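Local coordinates for protein glutathione S-transferase (Sphingomonas paucimobilis, PDB 1F2E) that probably transfers glutathione to electrophilic substrates, as expected of a beta-class enzyme of the glutathione S-transferase superfamily, at residues Val28-Asp31 with Lys36-Ala39; Tyr72-Asn77 with Gly81-Glu86; Glu104-Phe109 with Asp155-Val160. All coordinates share one frame; numbering follows the deposited sequence.

How the interactions relate
The three contacts follow one another along the chain. Interaction 1 joins strands 26-31 and 36-37 at an outer margin of the N-terminal sheet. Interaction 2 folds the loop after helix 66-75 back onto that helix, just before helix 89-113 begins, and interaction 3 sets helix 89-113 against helix 153-161 in the C-terminal domain. Interactions 1 and 2 have centres about 27 Å apart; interactions 2 and 3 are about 20 Å apart between centres but come within about 4 Å at their nearest atoms. Both of these also touch the second subunit, whereas interaction 1 does not. Together they span the thioredoxin-like domain, the passage out of it and the helical domain that completes the glutathione site.

Interaction 1. Residues Val28-Asp31 with Lys36-Ala39; sequences VKVD and KTEA
Asp31 N donates to Lys36 O, 2.8 Å away with an N-H...O angle of 175°, and Lys36 N answers with a longer bond of 3.3 Å to Asp31 O. These two residues form an antiparallel hydrogen-bonded pair, and Val30 and Thr37 follow as a non-hydrogen-bonded one. Beyond the strand pairing, Glu38 keeps hold of Lys29 by both main chain and side chain. Its N meets Lys29 O at 2.9 Å, while its CG, set between backbone N and carbonyl carbon (chi1 65°), starts an extended chain that returns to the neighbouring strand. There Lys29 N reaches Glu38 OE1 at 3.2 Å from above the carboxylate plane, so a glutamate supplies the acceptor where the strand has ended. Glu38 OE2 lies 3.5 Å from Lys29 CG, against the aliphatic part, but Lys29 NZ stays 5.0 Å from it. Val28 CG1 packs on Thr37 CB at 3.7 Å. Val30 and Thr37, both bearing methyl groups, face Phe4 and Phe43 on the buried side; the charged Asp31 and Lys36 project on the other, where Asp31 OD1 takes a bond from Val34 N in the turn. The whole is a beta hairpin at the edge of a thioredoxin-fold sheet.

Interaction 2. Residues Tyr72-Asn77 with Gly81-Glu86; sequences YIADQN and GLAPAE
Backbone torsions bring Leu82 and Ala83 against Ala74: Leu82 has psi near zero (3°), and Ala83 then stretches out (phi -161°), so that both CB atoms point to the same methyl group. Ala74 CB lies 3.6 Å from Ala83 CB and 3.8 Å from Leu82 CB, a close approach that suits the small alanine side chain. Gly81, just before, has a positive phi that glycine adopts easily. Leu82 carries its larger side chain onward to Val153 and Phe151, and Ala83 packs on Leu94 of helix 89-113.

Beside this apolar patch no direct hydrogen bond crosses the contact; water does the polar work. One water lies 3.0 Å from Ala74 O, near the end of helix 66-75, and has a weak link to Leu82 N at 3.3 Å. A second stands between Asp75 OD2, at 2.9 Å, and Ala83 O, at 3.0 Å. Asp75 OD1 meets Arg91 of the same chain, in a salt bridge, and the hydroxyl of Tyr92 of the second subunit. The seam is therefore held by apolar packing round the Ala74 methyl and by water, and Asp75 serves both it and the dimer interface.

Interaction 3. Residues Glu104-Phe109 with Asp155-Val160; sequences EFHKAF and DIYLYV. With GSH (glutathione), chain E; GSH (glutathione), chain F.
His106 reaches from its helix toward Tyr157 and the bound glutathione. From CB, the chi1 of -176° sets CG anti to the backbone N, which sends the imidazole off the helix into the pocket. At the ring edge and in its plane, His106 ND1 is hydrogen-bonded to a water 2.6 Å away, and the hydroxyl of Tyr157 lies near the same plane, 4.3 Å from ND1. Further round, His106 CE1 is 3.6 Å from OE1 of the glutathione, and His106 NE2 is 3.9 Å from its sulfur SG2; these are contacts, not hydrogen bonds. Cys10, seen covalently bound to glutathione, packs close by.

The water also lies in the plane of the Tyr157 ring, although its modelled distance to that hydroxyl is too short to be trusted, and it donates to glutathione O11 at 3.1 Å. Both rings are rigid and offer a polar edge, which suits this place. Away from the pocket the helices touch through carbon: Leu158 CD1 meets Phe105 CE2 at 3.8 Å, the two side chains crossing at about a right angle.

Glu104 turns to the dimer partner: its OE1 accepts from N1 of the glutathione held by the second subunit, at 2.9 Å, and its OE2 pairs with Lys107 of that subunit. Helix 89-113 therefore serves both sites, giving His106 to its own subunit's glutathione and Glu104 to the other's.

Interaction 1. Residues Val28-Asp31 with Lys36-Ala39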
loop_
_atom_site.group_PDB
_atom_site.type_symbol
_atom_site.label_atom_id
_atom_site.label_comp_id
_atom_site.label_asym_id
_atom_site.label_seq_id
_atom_site.Cartn_x
_atom_site.Cartn_y
_atom_site.Cartn_z
ATOM N N VAL A 28 -21.504 -8.881 0.029
ATOM C CA VAL A 28 -22.347 -8.420 -1.062
ATOM C C VAL A 28 -21.534 -8.544 -2.348
ATOM O O VAL A 28 -20.550 -7.822 -2.539
ATOM C CB VAL A 28 -22.762 -6.940 -0.893
ATOM C CG1 VAL A 28 -23.729 -6.550 -2.010
ATOM C CG2 VAL A 28 -23.399 -6.717 0.477
ATOM N N LYS A 29 -21.935 -9.464 -3.221
ATOM C CA LYS A 29 -21.234 -9.653 -4.482
ATOM C C LYS A 29 -21.509 -8.454 -5.382
ATOM O O LYS A 29 -22.614 -7.917 -5.396
ATOM C CB LYS A 29 -21.694 -10.942 -5.166
ATOM C CG LYS A 29 -21.692 -12.167 -4.256
ATOM C CD LYS A 29 -21.623 -13.465 -5.059
ATOM C CE LYS A 29 -22.742 -13.577 -6.088
ATOM N NZ LYS A 29 -22.504 -14.700 -7.046
ATOM N N VAL A 30 -20.494 -8.035 -6.127
ATOM C CA VAL A 30 -20.621 -6.893 -7.014
ATOM C C VAL A 30 -20.323 -7.279 -8.458
ATOM O O VAL A 30 -19.371 -8.014 -8.730
ATOM C CB VAL A 30 -19.631 -5.768 -6.617
ATOM C CG1 VAL A 30 -19.771 -4.587 -7.575
ATOM C CG2 VAL A 30 -19.866 -5.341 -5.174
ATOM N N ASP A 31 -21.149 -6.792 -9.379
ATOM C CA ASP A 31 -20.930 -7.050 -10.800
ATOM C C ASP A 31 -20.036 -5.885 -11.204
ATOM O O ASP A 31 -20.518 -4.780 -11.435
ATOM C CB ASP A 31 -22.250 -6.996 -11.584
ATOM C CG ASP A 31 -22.071 -7.340 -13.061
ATOM O OD1 ASP A 31 -21.106 -6.839 -13.679
ATOM O OD2 ASP A 31 -22.900 -8.101 -13.608
ATOM N N LYS A 36 -22.777 -2.791 -10.108
ATOM C CA LYS A 36 -24.049 -2.974 -9.418
ATOM C C LYS A 36 -23.912 -4.093 -8.398
ATOM O O LYS A 36 -23.356 -5.150 -8.696
ATOM C CB LYS A 36 -25.158 -3.305 -10.420
ATOM C CG LYS A 36 -25.442 -2.179 -11.401
ATOM C CD LYS A 36 -26.657 -2.468 -12.272
ATOM C CE LYS A 36 -26.928 -1.309 -13.222
ATOM N NZ LYS A 36 -28.161 -1.519 -14.040
ATOM N N THR A 37 -24.410 -3.856 -7.191
ATOM C CA THR A 37 -24.328 -4.850 -6.129
ATOM C C THR A 37 -25.541 -5.764 -6.187
ATOM O O THR A 37 -26.597 -5.368 -6.680
ATOM C CB THR A 37 -24.271 -4.180 -4.739
ATOM O OG1 THR A 37 -25.568 -3.686 -4.383
ATOM C CG2 THR A 37 -23.286 -3.014 -4.758
ATOM N N GLU A 38 -25.386 -6.987 -5.686
ATOM C CA GLU A 38 -26.476 -7.958 -5.685
ATOM C C GLU A 38 -27.626 -7.457 -4.821
ATOM O O GLU A 38 -28.588 -8.180 -4.565
ATOM C CB GLU A 38 -25.989 -9.312 -5.163
ATOM C CG GLU A 38 -25.545 -9.309 -3.709
ATOM C CD GLU A 38 -25.040 -10.667 -3.251
ATOM O OE1 GLU A 38 -24.580 -10.773 -2.095
ATOM O OE2 GLU A 38 -25.103 -11.630 -4.044
ATOM N N ALA A 39 -27.511 -6.213 -4.369
ATOM C CA ALA A 39 -28.534 -5.589 -3.543
ATOM C C ALA A 39 -29.252 -4.518 -4.365
ATOM O O ALA A 39 -30.171 -3.856 -3.878
ATOM C CB ALA A 39 -27.896 -4.965 -2.297
#

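Interaction 2. Residues Tyr72-Asn77 with Gly81-Glu86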
loop_
_atom_site.group_PDB
_atom_site.type_symbol
_atom_site.label_atom_id
_atom_site.label_comp_id
_atom_site.label_asym_id
_atom_site.label_seq_id
_atom_site.Cartn_x
_atom_site.Cartn_y
_atom_site.Cartn_z
ATOM N N TYR A 72 -8.275 -3.820 10.177
ATOM C CA TYR A 72 -9.501 -3.568 10.920
ATOM C C TYR A 72 -10.195 -4.884 11.294
ATOM O O TYR A 72 -10.639 -5.064 12.430
ATOM C CB TYR A 72 -10.454 -2.702 10.092
ATOM C CG TYR A 72 -11.768 -2.414 10.786
ATOM C CD1 TYR A 72 -12.817 -3.331 10.740
ATOM C CD2 TYR A 72 -11.936 -1.255 11.550
ATOM C CE1 TYR A 72 -14.003 -3.107 11.442
ATOM C CE2 TYR A 72 -13.118 -1.021 12.259
ATOM C CZ TYR A 72 -14.149 -1.954 12.200
ATOM O OH TYR A 72 -15.323 -1.747 12.908
ATOM N N ILE A 73 -10.301 -5.795 10.333
ATOM C CA ILE A 73 -10.945 -7.075 10.582
ATOM C C ILE A 73 -10.246 -7.826 11.723
ATOM O O ILE A 73 -10.899 -8.349 12.623
ATOM C CB ILE A 73 -10.951 -7.932 9.304
ATOM C CG1 ILE A 73 -11.837 -7.257 8.247
ATOM C CG2 ILE A 73 -11.432 -9.356 9.618
ATOM C CD1 ILE A 73 -11.840 -7.951 6.878
ATOM N N ALA A 74 -8.919 -7.862 11.694
ATOM C CA ALA A 74 -8.172 -8.551 12.742
ATOM C C ALA A 74 -8.349 -7.904 14.121
ATOM O O ALA A 74 -8.536 -8.603 15.122
ATOM C CB ALA A 74 -6.684 -8.610 12.376
ATOM N N ASP A 75 -8.293 -6.572 14.167
ATOM C CA ASP A 75 -8.420 -5.833 15.425
ATOM C C ASP A 75 -9.757 -6.020 16.121
ATOM O O ASP A 75 -9.825 -5.934 17.343
ATOM C CB ASP A 75 -8.179 -4.335 15.202
ATOM C CG ASP A 75 -6.748 -4.025 14.789
ATOM O OD1 ASP A 75 -6.486 -2.880 14.366
ATOM O OD2 ASP A 75 -5.883 -4.920 14.892
ATOM N N GLN A 76 -10.814 -6.270 15.355
ATOM C CA GLN A 76 -12.136 -6.461 15.935
ATOM C C GLN A 76 -12.205 -7.682 16.852
ATOM O O GLN A 76 -13.054 -7.751 17.743
ATOM C CB GLN A 76 -13.192 -6.566 14.833
ATOM C CG GLN A 76 -13.317 -5.302 14.014
ATOM C CD GLN A 76 -13.287 -4.053 14.880
ATOM O OE1 GLN A 76 -14.162 -3.842 15.732
ATOM N NE2 GLN A 76 -12.267 -3.219 14.673
ATOM N N ASN A 77 -11.326 -8.653 16.632
ATOM C CA ASN A 77 -11.307 -9.827 17.495
ATOM C C ASN A 77 -9.889 -10.138 17.942
ATOM O O ASN A 77 -9.187 -10.946 17.329
ATOM C CB ASN A 77 -11.912 -11.057 16.813
ATOM C CG ASN A 77 -11.952 -12.268 17.749
ATOM O OD1 ASN A 77 -11.697 -12.141 18.953
ATOM N ND2 ASN A 77 -12.270 -13.440 17.205
ATOM N N GLY A 81 -6.042 -13.225 17.248
ATOM C CA GLY A 81 -4.636 -12.952 17.019
ATOM C C GLY A 81 -4.171 -12.948 15.570
ATOM O O GLY A 81 -3.108 -13.487 15.274
ATOM N N LEU A 82 -4.938 -12.341 14.668
ATOM C CA LEU A 82 -4.558 -12.306 13.254
ATOM C C LEU A 82 -3.667 -11.130 12.876
ATOM O O LEU A 82 -3.320 -10.943 11.708
ATOM C CB LEU A 82 -5.795 -12.300 12.365
ATOM C CG LEU A 82 -6.512 -13.626 12.148
ATOM C CD1 LEU A 82 -7.587 -13.413 11.092
ATOM C CD2 LEU A 82 -5.524 -14.701 11.693
ATOM N N ALA A 83 -3.303 -10.335 13.871
ATOM C CA ALA A 83 -2.438 -9.183 13.669
ATOM C C ALA A 83 -1.875 -8.822 15.033
ATOM O O ALA A 83 -2.566 -8.950 16.043
ATOM C CB ALA A 83 -3.233 -8.012 13.107
ATOM N N PRO A 84 -0.605 -8.403 15.090
ATOM C CA PRO A 84 -0.070 -8.048 16.406
ATOM C C PRO A 84 -0.846 -6.893 17.048
ATOM O O PRO A 84 -1.554 -6.152 16.366
ATOM C CB PRO A 84 1.400 -7.705 16.115
ATOM C CG PRO A 84 1.465 -7.512 14.613
ATOM C CD PRO A 84 0.465 -8.496 14.085
ATOM N N ALA A 85 -0.717 -6.758 18.363
ATOM C CA ALA A 85 -1.413 -5.714 19.104
ATOM C C ALA A 85 -0.813 -4.333 18.868
ATOM O O ALA A 85 0.379 -4.201 18.585
ATOM C CB ALA A 85 -1.388 -6.039 20.584
ATOM N N GLU A 86 -1.651 -3.307 18.977
ATOM C CA GLU A 86 -1.213 -1.927 18.804
ATOM C C GLU A 86 -0.098 -1.649 19.804
ATOM O O GLU A 86 -0.098 -2.192 20.907
ATOM C CB GLU A 86 -2.375 -0.969 19.067
ATOM C CG GLU A 86 -3.311 -0.725 17.882
ATOM C CD GLU A 86 -2.847 0.415 16.972
ATOM O OE1 GLU A 86 -3.625 0.808 16.074
ATOM O OE2 GLU A 86 -1.711 0.915 17.150
HETATM O O HOH W 1 -5.901 -9.603 16.227
HETATM O O HOH W 2 -4.947 -7.108 16.511
#

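Interaction 3. Residues Glu104-Phe109 with Asp155-Val160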
loop_
_atom_site.group_PDB
_atom_site.type_symbol
_atom_site.label_atom_id
_atom_site.label_comp_id
_atom_site.label_asym_id
_atom_site.label_seq_id
_atom_site.Cartn_x
_atom_site.Cartn_y
_atom_site.Cartn_z
ATOM N N GLU A 104 3.345 -3.417 -4.343
ATOM C CA GLU A 104 4.284 -4.025 -5.288
ATOM C C GLU A 104 3.775 -5.316 -5.939
ATOM O O GLU A 104 3.562 -5.381 -7.154
ATOM C CB GLU A 104 5.617 -4.312 -4.590
ATOM C CG GLU A 104 6.200 -3.121 -3.830
ATOM C CD GLU A 104 6.662 -1.990 -4.740
ATOM O OE1 GLU A 104 7.071 -0.936 -4.215
ATOM O OE2 GLU A 104 6.622 -2.152 -5.976
ATOM N N PHE A 105 3.575 -6.349 -5.129
ATOM C CA PHE A 105 3.135 -7.626 -5.663
ATOM C C PHE A 105 1.805 -7.577 -6.413
ATOM O O PHE A 105 1.735 -7.962 -7.583
ATOM C CB PHE A 105 3.069 -8.663 -4.544
ATOM C CG PHE A 105 3.063 -10.079 -5.034
ATOM C CD1 PHE A 105 3.837 -10.452 -6.133
ATOM C CD2 PHE A 105 2.308 -11.049 -4.390
ATOM C CE1 PHE A 105 3.856 -11.772 -6.579
ATOM C CE2 PHE A 105 2.323 -12.369 -4.827
ATOM C CZ PHE A 105 3.098 -12.730 -5.924
ATOM N N HIS A 106 0.753 -7.115 -5.743
ATOM C CA HIS A 106 -0.570 -7.041 -6.358
ATOM C C HIS A 106 -0.535 -6.222 -7.645
ATOM O O HIS A 106 -1.126 -6.610 -8.657
ATOM C CB HIS A 106 -1.572 -6.428 -5.367
ATOM C CG HIS A 106 -2.985 -6.390 -5.863
ATOM N ND1 HIS A 106 -4.042 -6.012 -5.061
ATOM C CD2 HIS A 106 -3.514 -6.650 -7.084
ATOM C CE1 HIS A 106 -5.159 -6.036 -5.766
ATOM N NE2 HIS A 106 -4.867 -6.419 -6.996
ATOM N N LYS A 107 0.174 -5.101 -7.613
ATOM C CA LYS A 107 0.255 -4.234 -8.778
ATOM C C LYS A 107 0.998 -4.822 -9.967
ATOM O O LYS A 107 0.723 -4.452 -11.111
ATOM C CB LYS A 107 0.849 -2.882 -8.376
ATOM C CG LYS A 107 -0.124 -2.069 -7.527
ATOM C CD LYS A 107 -1.476 -1.970 -8.247
ATOM C CE LYS A 107 -2.523 -1.211 -7.442
ATOM N NZ LYS A 107 -3.770 -0.986 -8.238
ATOM N N ALA A 108 1.915 -5.750 -9.710
ATOM C CA ALA A 108 2.673 -6.383 -10.787
ATOM C C ALA A 108 1.775 -7.220 -11.701
ATOM O O ALA A 108 2.117 -7.460 -12.862
ATOM C CB ALA A 108 3.780 -7.258 -10.204
ATOM N N PHE A 109 0.631 -7.653 -11.170
ATOM C CA PHE A 109 -0.345 -8.472 -11.899
ATOM C C PHE A 109 -1.260 -7.685 -12.836
ATOM O O PHE A 109 -1.636 -8.174 -13.898
ATOM C CB PHE A 109 -1.265 -9.213 -10.919
ATOM C CG PHE A 109 -0.626 -10.384 -10.233
ATOM C CD1 PHE A 109 -0.638 -11.646 -10.825
ATOM C CD2 PHE A 109 -0.023 -10.230 -8.993
ATOM C CE1 PHE A 109 -0.062 -12.735 -10.195
ATOM C CE2 PHE A 109 0.562 -11.319 -8.343
ATOM C CZ PHE A 109 0.543 -12.575 -8.946
ATOM N N ASP A 155 -0.602 -13.351 5.687
ATOM C CA ASP A 155 -0.545 -14.684 5.102
ATOM C C ASP A 155 -1.764 -14.897 4.222
ATOM O O ASP A 155 -1.657 -15.459 3.131
ATOM C CB ASP A 155 -0.486 -15.737 6.204
ATOM C CG ASP A 155 0.824 -15.692 6.975
ATOM O OD1 ASP A 155 0.799 -15.513 8.216
ATOM O OD2 ASP A 155 1.883 -15.840 6.331
ATOM N N ILE A 156 -2.922 -14.434 4.690
ATOM C CA ILE A 156 -4.156 -14.566 3.926
ATOM C C ILE A 156 -4.045 -13.731 2.652
ATOM O O ILE A 156 -4.387 -14.189 1.561
ATOM C CB ILE A 156 -5.371 -14.072 4.736
ATOM C CG1 ILE A 156 -5.487 -14.875 6.035
ATOM C CG2 ILE A 156 -6.634 -14.193 3.902
ATOM C CD1 ILE A 156 -6.642 -14.460 6.924
ATOM N N TYR A 157 -3.556 -12.504 2.807
ATOM C CA TYR A 157 -3.373 -11.571 1.696
ATOM C C TYR A 157 -2.423 -12.176 0.645
ATOM O O TYR A 157 -2.736 -12.199 -0.557
ATOM C CB TYR A 157 -2.816 -10.258 2.254
ATOM C CG TYR A 157 -2.930 -9.027 1.372
ATOM C CD1 TYR A 157 -3.818 -8.973 0.299
ATOM C CD2 TYR A 157 -2.171 -7.892 1.657
ATOM C CE1 TYR A 157 -3.951 -7.813 -0.468
ATOM C CE2 TYR A 157 -2.288 -6.734 0.903
ATOM C CZ TYR A 157 -3.170 -6.694 -0.155
ATOM O OH TYR A 157 -3.250 -5.539 -0.893
ATOM N N LEU A 158 -1.280 -12.691 1.088
ATOM C CA LEU A 158 -0.326 -13.294 0.145
ATOM C C LEU A 158 -0.892 -14.564 -0.500
ATOM O O LEU A 158 -0.769 -14.772 -1.708
ATOM C CB LEU A 158 1.001 -13.626 0.851
ATOM C CG LEU A 158 2.069 -14.395 0.057
ATOM C CD1 LEU A 158 2.405 -13.662 -1.267
ATOM C CD2 LEU A 158 3.321 -14.550 0.931
ATOM N N TYR A 159 -1.505 -15.413 0.316
ATOM C CA TYR A 159 -2.084 -16.659 -0.168
ATOM C C TYR A 159 -3.019 -16.402 -1.349
ATOM O O TYR A 159 -2.939 -17.070 -2.370
ATOM C CB TYR A 159 -2.863 -17.337 0.953
ATOM C CG TYR A 159 -3.725 -18.461 0.463
ATOM C CD1 TYR A 159 -3.177 -19.700 0.153
ATOM C CD2 TYR A 159 -5.089 -18.276 0.278
ATOM C CE1 TYR A 159 -3.971 -20.732 -0.335
ATOM C CE2 TYR A 159 -5.892 -19.301 -0.208
ATOM C CZ TYR A 159 -5.326 -20.524 -0.512
ATOM O OH TYR A 159 -6.120 -21.529 -1.011
ATOM N N VAL A 160 -3.914 -15.433 -1.198
ATOM C CA VAL A 160 -4.844 -15.100 -2.272
ATOM C C VAL A 160 -4.112 -14.732 -3.572
ATOM O O VAL A 160 -4.500 -15.157 -4.660
ATOM C CB VAL A 160 -5.749 -13.929 -1.859
ATOM C CG1 VAL A 160 -6.547 -13.434 -3.062
ATOM C CG2 VAL A 160 -6.688 -14.377 -0.750
HETATM N N1 GSH E . -5.125 -0.836 -3.822
HETATM C CA1 GSH E . -6.468 -1.389 -3.650
HETATM C C1 GSH E . -6.572 -2.291 -2.375
HETATM O O11 GSH E . -5.539 -2.465 -1.668
HETATM O O12 GSH E . -7.701 -2.802 -2.106
HETATM C CB1 GSH E . -6.767 -2.166 -4.952
HETATM C CG1 GSH E . -8.168 -2.779 -5.155
HETATM C CD1 GSH E . -8.282 -3.483 -6.506
HETATM O OE1 GSH E . -7.311 -3.585 -7.261
HETATM N N2 GSH E . -9.499 -3.962 -6.811
HETATM C CA2 GSH E . -9.832 -4.660 -8.065
HETATM C C2 GSH E . -11.102 -4.088 -8.645
HETATM O O2 GSH E . -12.114 -3.998 -7.938
HETATM C CB2 GSH E . -10.064 -6.158 -7.842
HETATM S SG2 GSH E . -8.664 -7.106 -7.251
HETATM N N3 GSH E . -11.061 -3.693 -9.919
HETATM C CA3 GSH E . -12.236 -3.110 -10.573
HETATM C C3 GSH E . -12.538 -3.789 -11.872
HETATM O O31 GSH E . -11.912 -4.852 -12.145
HETATM O O32 GSH E . -13.410 -3.249 -12.608
HETATM N N1 GSH F . 5.949 0.600 -2.058
HETATM C CA1 GSH F . 7.189 1.223 -1.587
HETATM C C1 GSH F . 6.919 2.281 -0.465
HETATM O O11 GSH F . 7.924 2.872 0.043
HETATM O O12 GSH F . 5.723 2.500 -0.108
HETATM C CB1 GSH F . 7.837 1.861 -2.841
HETATM C CG1 GSH F . 9.264 2.423 -2.726
HETATM C CD1 GSH F . 9.752 3.000 -4.053
HETATM O OE1 GSH F . 9.113 2.853 -5.103
HETATM N N2 GSH F . 10.912 3.659 -3.995
HETATM C CA2 GSH F . 11.563 4.277 -5.147
HETATM C C2 GSH F . 12.938 3.688 -5.327
HETATM O O2 GSH F . 13.727 3.674 -4.378
HETATM C CB2 GSH F . 11.721 5.785 -4.948
HETATM S SG2 GSH F . 10.207 6.712 -4.678
HETATM N N3 GSH F . 13.231 3.196 -6.531
HETATM C CA3 GSH F . 14.538 2.592 -6.808
HETATM C C3 GSH F . 15.094 3.050 -8.124
HETATM O O31 GSH F . 16.168 2.501 -8.509
HETATM O O32 GSH F . 14.466 3.950 -8.759
HETATM O O HOH W 3 -4.864 -5.342 -2.681
#